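Ribonucleoside triphosphate reductase (Lactobacillus leichmannii, PDB 1L1L) catalyses the adenosylcobalamin-dependent reduction of ribonucleoside triphosphates to 2'-deoxyribonucleoside triphosphates, as a monomeric class II ribonucleotide reductase under allosteric control. Local coordinates at residues A[150-155]-A[455-460]. Numbering follows the deposited sequence.
Unlike the reference sequence in segment 150-155: Phe152 (reference Cys).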
ATOM      1  N   PHE A 150     -10.642  15.483   3.535  1.00 30.38           N
ATOM      2  CA  PHE A 150     -11.471  14.439   2.949  1.00 30.31           C
ATOM      3  C   PHE A 150     -11.285  14.426   1.440  1.00 29.47           C
ATOM      4  O   PHE A 150     -11.356  13.367   0.805  1.00 28.94           O
ATOM      5  CB  PHE A 150     -12.949  14.677   3.272  1.00 31.28           C
ATOM      6  CG  PHE A 150     -13.253  14.681   4.741  1.00 31.80           C
ATOM      7  CD1 PHE A 150     -13.361  13.483   5.444  1.00 32.10           C
ATOM      8  CD2 PHE A 150     -13.403  15.880   5.423  1.00 31.61           C
ATOM      9  CE1 PHE A 150     -13.616  13.477   6.815  1.00 33.10           C
ATOM     10  CE2 PHE A 150     -13.656  15.888   6.801  1.00 33.42           C
ATOM     11  CZ  PHE A 150     -13.761  14.685   7.498  1.00 32.96           C
ATOM     12  N   SER A 151     -11.072  15.612   0.875  1.00 28.22           N
ATOM     13  CA  SER A 151     -10.866  15.729  -0.566  1.00 27.10           C
ATOM     14  C   SER A 151      -9.533  15.089  -0.932  1.00 26.41           C
ATOM     15  O   SER A 151      -9.417  14.433  -1.977  1.00 25.41           O
ATOM     16  CB  SER A 151     -10.864  17.198  -0.993  1.00 27.38           C
ATOM     17  OG  SER A 151     -12.156  17.761  -0.850  1.00 25.25           O
ATOM     18  N   PHE A 152      -8.536  15.304  -0.075  1.00 25.78           N
ATOM     19  CA  PHE A 152      -7.198  14.753  -0.285  1.00 25.72           C
ATOM     20  C   PHE A 152      -7.300  13.233  -0.280  1.00 25.81           C
ATOM     21  O   PHE A 152      -6.828  12.554  -1.199  1.00 23.44           O
ATOM     22  CB  PHE A 152      -6.250  15.198   0.829  1.00 25.79           C
ATOM     23  CG  PHE A 152      -4.855  14.665   0.673  1.00 27.80           C
ATOM     24  CD1 PHE A 152      -3.937  15.313  -0.160  1.00 28.38           C
ATOM     25  CD2 PHE A 152      -4.483  13.466   1.274  1.00 25.87           C
ATOM     26  CE1 PHE A 152      -2.675  14.769  -0.392  1.00 28.34           C
ATOM     27  CE2 PHE A 152      -3.223  12.914   1.044  1.00 26.99           C
ATOM     28  CZ  PHE A 152      -2.320  13.565   0.211  1.00 26.87           C
ATOM     29  N   LEU A 153      -7.917  12.695   0.772  1.00 24.10           N
ATOM     30  CA  LEU A 153      -8.082  11.252   0.874  1.00 24.61           C
ATOM     31  C   LEU A 153      -8.863  10.679  -0.314  1.00 24.08           C
ATOM     32  O   LEU A 153      -8.453   9.673  -0.907  1.00 24.13           O
ATOM     33  CB  LEU A 153      -8.786  10.900   2.188  1.00 25.75           C
ATOM     34  CG  LEU A 153      -9.149   9.433   2.411  1.00 25.39           C
ATOM     35  CD1 LEU A 153      -8.727   9.013   3.792  1.00 28.20           C
ATOM     36  CD2 LEU A 153     -10.636   9.254   2.226  1.00 27.35           C
ATOM     37  N   PHE A 154      -9.982  11.319  -0.655  1.00 22.58           N
ATOM     38  CA  PHE A 154     -10.851  10.904  -1.758  1.00 22.50           C
ATOM     39  C   PHE A 154     -10.047  10.853  -3.072  1.00 22.51           C
ATOM     40  O   PHE A 154     -10.111   9.888  -3.836  1.00 22.27           O
ATOM     41  CB  PHE A 154     -11.999  11.920  -1.888  1.00 21.86           C
ATOM     42  CG  PHE A 154     -13.189  11.447  -2.704  1.00 21.94           C
ATOM     43  CD1 PHE A 154     -13.267  10.156  -3.211  1.00 20.93           C
ATOM     44  CD2 PHE A 154     -14.255  12.319  -2.936  1.00 21.58           C
ATOM     45  CE1 PHE A 154     -14.379   9.734  -3.935  1.00 20.39           C
ATOM     46  CE2 PHE A 154     -15.373  11.910  -3.657  1.00 20.27           C
ATOM     47  CZ  PHE A 154     -15.439  10.611  -4.162  1.00 20.82           C
ATOM     48  N   ASP A 155      -9.271  11.897  -3.306  1.00 22.75           N
ATOM     49  CA  ASP A 155      -8.478  11.992  -4.538  1.00 24.51           C
ATOM     50  C   ASP A 155      -7.424  10.879  -4.652  1.00 23.78           C
ATOM     51  O   ASP A 155      -7.409  10.126  -5.628  1.00 26.15           O
ATOM     52  CB  ASP A 155      -7.832  13.383  -4.614  1.00 24.62           C
ATOM     53  CG  ASP A 155      -7.124  13.631  -5.942  1.00 25.91           C
ATOM     54  OD1 ASP A 155      -7.692  13.258  -6.982  1.00 25.36           O
ATOM     55  OD2 ASP A 155      -6.017  14.206  -5.929  1.00 27.87           O
ATOM     56  N   TYR A 455       3.418  16.439  -8.611  1.00 36.02           N
ATOM     57  CA  TYR A 455       2.477  16.204  -7.509  1.00 36.32           C
ATOM     58  C   TYR A 455       1.375  17.257  -7.550  1.00 36.80           C
ATOM     59  O   TYR A 455       1.660  18.444  -7.674  1.00 37.57           O
ATOM     60  CB  TYR A 455       3.187  16.245  -6.152  1.00 34.53           C
ATOM     61  CG  TYR A 455       4.090  15.057  -5.898  1.00 34.94           C
ATOM     62  CD1 TYR A 455       5.453  15.122  -6.182  1.00 33.71           C
ATOM     63  CD2 TYR A 455       3.579  13.854  -5.394  1.00 34.10           C
ATOM     64  CE1 TYR A 455       6.291  14.028  -5.971  1.00 32.89           C
ATOM     65  CE2 TYR A 455       4.415  12.745  -5.181  1.00 33.64           C
ATOM     66  CZ  TYR A 455       5.777  12.845  -5.476  1.00 33.97           C
ATOM     67  OH  TYR A 455       6.632  11.768  -5.295  1.00 31.66           O
ATOM     68  N   ASP A 456       0.121  16.822  -7.428  1.00 37.20           N
ATOM     69  CA  ASP A 456      -1.026  17.732  -7.493  1.00 37.56           C
ATOM     70  C   ASP A 456      -1.305  18.621  -6.279  1.00 37.37           C
ATOM     71  O   ASP A 456      -1.837  19.719  -6.427  1.00 37.66           O
ATOM     72  CB  ASP A 456      -2.309  16.954  -7.811  1.00 37.68           C
ATOM     73  CG  ASP A 456      -2.240  16.208  -9.135  1.00 38.14           C
ATOM     74  OD1 ASP A 456      -1.602  16.702 -10.093  1.00 39.20           O
ATOM     75  OD2 ASP A 456      -2.840  15.126  -9.227  1.00 38.35           O
ATOM     76  N   TRP A 457      -0.971  18.158  -5.081  1.00 36.99           N
ATOM     77  CA  TRP A 457      -1.245  18.951  -3.887  1.00 36.50           C
ATOM     78  C   TRP A 457      -0.080  19.771  -3.384  1.00 37.72           C
ATOM     79  O   TRP A 457       1.048  19.281  -3.275  1.00 37.63           O
ATOM     80  CB  TRP A 457      -1.756  18.056  -2.759  1.00 34.67           C
ATOM     81  CG  TRP A 457      -3.021  17.386  -3.111  1.00 33.26           C
ATOM     82  CD1 TRP A 457      -3.169  16.264  -3.865  1.00 32.75           C
ATOM     83  CD2 TRP A 457      -4.341  17.824  -2.774  1.00 33.52           C
ATOM     84  NE1 TRP A 457      -4.499  15.972  -4.022  1.00 33.11           N
ATOM     85  CE2 TRP A 457      -5.241  16.915  -3.360  1.00 33.09           C
ATOM     86  CE3 TRP A 457      -4.850  18.900  -2.035  1.00 33.87           C
ATOM     87  CZ2 TRP A 457      -6.625  17.043  -3.230  1.00 33.74           C
ATOM     88  CZ3 TRP A 457      -6.228  19.026  -1.907  1.00 33.95           C
ATOM     89  CH2 TRP A 457      -7.096  18.104  -2.500  1.00 33.87           C
ATOM     90  N   GLU A 458      -0.365  21.026  -3.053  1.00 38.18           N
ATOM     91  CA  GLU A 458       0.665  21.920  -2.568  1.00 38.92           C
ATOM     92  C   GLU A 458       1.370  21.362  -1.346  1.00 38.63           C
ATOM     93  O   GLU A 458       2.595  21.355  -1.278  1.00 38.18           O
ATOM     94  CB  GLU A 458       0.074  23.281  -2.208  1.00 40.93           C
ATOM     95  CG  GLU A 458       1.143  24.276  -1.782  1.00 44.37           C
ATOM     96  CD  GLU A 458       0.568  25.587  -1.301  1.00 46.64           C
ATOM     97  OE1 GLU A 458      -0.061  25.601  -0.218  1.00 48.03           O
ATOM     98  OE2 GLU A 458       0.745  26.603  -2.010  1.00 48.38           O
ATOM     99  N   ILE A 459       0.593  20.897  -0.376  1.00 38.22           N
ATOM    100  CA  ILE A 459       1.170  20.368   0.849  1.00 37.54           C
ATOM    101  C   ILE A 459       2.126  19.200   0.598  1.00 37.15           C
ATOM    102  O   ILE A 459       3.109  19.036   1.319  1.00 36.64           O
ATOM    103  CB  ILE A 459       0.063  19.935   1.834  1.00 38.41           C
ATOM    104  CG1 ILE A 459       0.693  19.564   3.174  1.00 39.50           C
ATOM    105  CG2 ILE A 459      -0.746  18.777   1.246  1.00 37.58           C
ATOM    106  CD1 ILE A 459      -0.315  19.265   4.262  1.00 39.94           C
ATOM    107  N   SER A 460       1.838  18.392  -0.420  1.00 36.50           N
ATOM    108  CA  SER A 460       2.698  17.255  -0.743  1.00 37.01           C
ATOM    109  C   SER A 460       4.010  17.762  -1.355  1.00 37.48           C
ATOM    110  O   SER A 460       5.096  17.297  -0.998  1.00 37.53           O
ATOM    111  CB  SER A 460       1.995  16.313  -1.728  1.00 36.46           C
ATOM    112  OG  SER A 460       0.778  15.808  -1.188  1.00 35.87           O
TER
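Trp457 lays its indole against helix 148-158, where Phe152 presses on one face of it and Asp155 grips its edge. The phenyl ring of Phe152 turns an edge to the five-membered ring in a T-shaped stack, with centroids 4.8 Å apart and planes at 68°. Between the two rings the closest approach is Phe152 CD1 to Trp457 CD2, 3.6 Å. With CG anti to the backbone N (chi1 180°), Phe152 reaches past the indole as far as Ser460, whose OG lies 3.7 Å from Phe152 CE1 near the plane of the phenyl ring and is hydrogen-bonded to Gly416 O. Over the six-membered ring the helix backbone itself takes part: Phe152 CA sits 4.2 Å from that ring's centroid in an off-centre CH-pi contact. At the pyrrole edge, Trp457 NE1 donates to the anti lone pair of Asp155 OD2 across 3.0 Å, with an N-H...O angle of 158° and the acceptor close to the indole plane. Asp155 OD1 pairs with Arg224, while Lys159 bridges Asp155 OD2 and Asp456 OD2, 4.7 Å apart, and probably offsets their repulsion. The Asp155 carboxylate is thus held at both oxygens, and face packing and edge bond together fix the rotation of the indole. The packing is looser at Ser151 and Asp456. Ser151, its hydroxyl bonded to Tyr129, touches the indole lightly, its O 4.0 Å from Trp457 CZ2 and its CB 4.2 Å from Trp457 CH2; the partly exposed Asp456 stays beyond contact. Trp457 is the N-cap residue of helix 458-467, so an edge-to-face aromatic pair and an indole-carboxylate hydrogen bond join the N-terminal end of that helix to the side of helix 148-158, which directly precedes strand 162-166 in the alpha-beta barrel characteristic of ribonucleotide reductases.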